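DNA photolyase (Agrobacterium tumefaciens, PDB 4U63) probably repairs cyclobutane pyrimidine dimers in ultraviolet-damaged DNA using light, with bound FAD and a methenyltetrahydrofolate antenna chromophore. Local coordinates at residues P26-F31 / I54-R59. Numbering follows the deposited sequence.
Sequences PVIVWF and IPVYIR
The N-H groups of Ile54, Val29, Val56 and Phe31 carry the backbone pairing that joins strand 27-31 to 54-59 in parallel. Ile54 N donates to Val27 O at 2.9 Å, and Val29 N returns a bond to Ile54 O. Val56 N then donates to Val29 O, and Phe31 N to Val56 O at 2.8 Å. Pro55 has no N-H to give, but the bonding of this strand pair does not call on one there; its CA lies 3.4 Å from Val29 O as a C-H...O contact. Val29 O thus receives Val56 N and the CA of Pro55.

Apolar packing lines both faces. On one, Ile28 CG2 meets Val56 CG1 at 3.7 Å, and Trp30 CB also rests against this methyl. Trp30 chi1 of 176° turns CG away from the backbone N and sends the indole along the strand toward Ile58. Ile58 CD1 sits over one face of the indole, 3.9 Å from the centroid of the five-membered ring, a CH-pi contact. Leu106 of helix 99-110 covers Ile28 and Val56. On the other face, Phe31 and Pro55 lie side by side, with Phe31 CE1 at 3.9 Å from Pro55 CB. Helix 68-87 packs there through Leu81 and Leu85.

One water bridges the two strands near their C-terminal ends. It accepts from Trp30 NE1 at 3.0 Å and is placed to donate to Phe31 O and Ile58 O, though it has more acceptors in reach than protons. It also sits over the centre of one face of the Tyr57 ring, 3.4 Å above its plane.

Helix 41-49 links the two strands as a beta-alpha-beta crossover. They are neighbours within the five-stranded parallel sheet, of order 3-2-1-4-5, in the N-terminal Rossmann-like alpha/beta domain of photolyases.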
# COMPACT_ATOMS: atom_id res chain seq x y z
N PRO A 26 28.39 7.52 18.93
CA PRO A 26 27.14 6.89 18.52
C PRO A 26 26.76 7.14 17.06
O PRO A 26 27.36 7.99 16.36
CB PRO A 26 26.09 7.53 19.44
CG PRO A 26 26.87 8.03 20.61
CD PRO A 26 28.19 8.45 20.06
N VAL A 27 25.75 6.40 16.63
CA VAL A 27 25.15 6.53 15.31
C VAL A 27 23.62 6.50 15.48
O VAL A 27 23.08 5.64 16.19
CB VAL A 27 25.62 5.42 14.34
CG1 VAL A 27 25.53 4.03 14.97
CG2 VAL A 27 24.84 5.47 13.02
N ILE A 28 22.95 7.45 14.84
CA ILE A 28 21.50 7.52 14.86
C ILE A 28 20.93 6.81 13.64
O ILE A 28 21.37 7.04 12.51
CB ILE A 28 21.01 8.98 14.89
CG1 ILE A 28 21.46 9.64 16.21
CG2 ILE A 28 19.50 9.07 14.74
CD1 ILE A 28 21.48 11.14 16.17
N VAL A 29 19.95 5.94 13.87
CA VAL A 29 19.22 5.28 12.80
C VAL A 29 17.81 5.83 12.81
O VAL A 29 17.04 5.57 13.73
CB VAL A 29 19.15 3.74 12.98
CG1 VAL A 29 18.40 3.11 11.81
CG2 VAL A 29 20.54 3.16 13.10
N TRP A 30 17.46 6.58 11.76
CA TRP A 30 16.14 7.19 11.66
C TRP A 30 15.22 6.28 10.83
O TRP A 30 15.41 6.15 9.63
CB TRP A 30 16.26 8.60 11.05
CG TRP A 30 14.94 9.29 10.82
CD1 TRP A 30 13.74 9.03 11.43
CD2 TRP A 30 14.70 10.36 9.90
NE1 TRP A 30 12.78 9.86 10.95
CE2 TRP A 30 13.33 10.69 10.01
CE3 TRP A 30 15.50 11.07 8.99
CZ2 TRP A 30 12.74 11.70 9.24
CZ3 TRP A 30 14.90 12.08 8.22
CH2 TRP A 30 13.54 12.39 8.36
N PHE A 31 14.24 5.66 11.51
CA PHE A 31 13.20 4.81 10.90
C PHE A 31 12.02 5.64 10.40
O PHE A 31 11.57 6.58 11.08
CB PHE A 31 12.64 3.81 11.93
CG PHE A 31 13.53 2.63 12.20
CD1 PHE A 31 14.53 2.70 13.17
CD2 PHE A 31 13.36 1.44 11.51
CE1 PHE A 31 15.34 1.60 13.43
CE2 PHE A 31 14.16 0.35 11.76
CZ PHE A 31 15.15 0.42 12.73
N ILE A 54 21.37 4.44 18.15
CA ILE A 54 20.23 5.21 18.65
C ILE A 54 19.11 5.19 17.60
O ILE A 54 19.08 6.04 16.70
CB ILE A 54 20.61 6.68 18.94
CG1 ILE A 54 21.94 6.79 19.71
CG2 ILE A 54 19.48 7.39 19.68
CD1 ILE A 54 21.94 6.15 21.08
N PRO A 55 18.19 4.21 17.71
CA PRO A 55 17.04 4.19 16.80
C PRO A 55 16.01 5.24 17.17
O PRO A 55 15.67 5.37 18.35
CB PRO A 55 16.47 2.78 17.00
CG PRO A 55 17.57 2.00 17.60
CD PRO A 55 18.25 2.97 18.49
N VAL A 56 15.52 5.96 16.17
CA VAL A 56 14.49 6.99 16.38
C VAL A 56 13.43 6.91 15.28
O VAL A 56 13.75 6.67 14.11
CB VAL A 56 15.11 8.42 16.45
CG1 VAL A 56 15.81 8.80 15.16
CG2 VAL A 56 14.04 9.45 16.83
N TYR A 57 12.18 7.09 15.69
CA TYR A 57 11.08 7.29 14.75
C TYR A 57 10.49 8.66 15.06
O TYR A 57 10.13 8.95 16.21
CB TYR A 57 10.00 6.21 14.88
CG TYR A 57 8.87 6.44 13.90
CD1 TYR A 57 7.82 7.29 14.22
CD2 TYR A 57 8.87 5.85 12.64
CE1 TYR A 57 6.80 7.53 13.33
CE2 TYR A 57 7.84 6.09 11.73
CZ TYR A 57 6.80 6.94 12.09
OH TYR A 57 5.75 7.22 11.23
N ILE A 58 10.40 9.49 14.03
CA ILE A 58 9.92 10.85 14.13
C ILE A 58 8.55 10.97 13.48
O ILE A 58 8.33 10.53 12.35
CB ILE A 58 10.91 11.83 13.46
CG1 ILE A 58 12.27 11.76 14.17
CG2 ILE A 58 10.37 13.26 13.48
CD1 ILE A 58 13.38 12.52 13.47
N ARG A 59 7.63 11.59 14.20
CA ARG A 59 6.33 11.95 13.67
C ARG A 59 6.53 13.29 12.94
O ARG A 59 6.58 14.34 13.57
CB ARG A 59 5.32 12.05 14.82
CG ARG A 59 3.87 12.00 14.43
CD ARG A 59 3.01 11.49 15.59
NE ARG A 59 3.16 12.29 16.81
CZ ARG A 59 2.16 12.76 17.57
NH1 ARG A 59 0.88 12.51 17.28
NH2 ARG A 59 2.45 13.48 18.65
O HOH W 1 10.02 8.83 11.20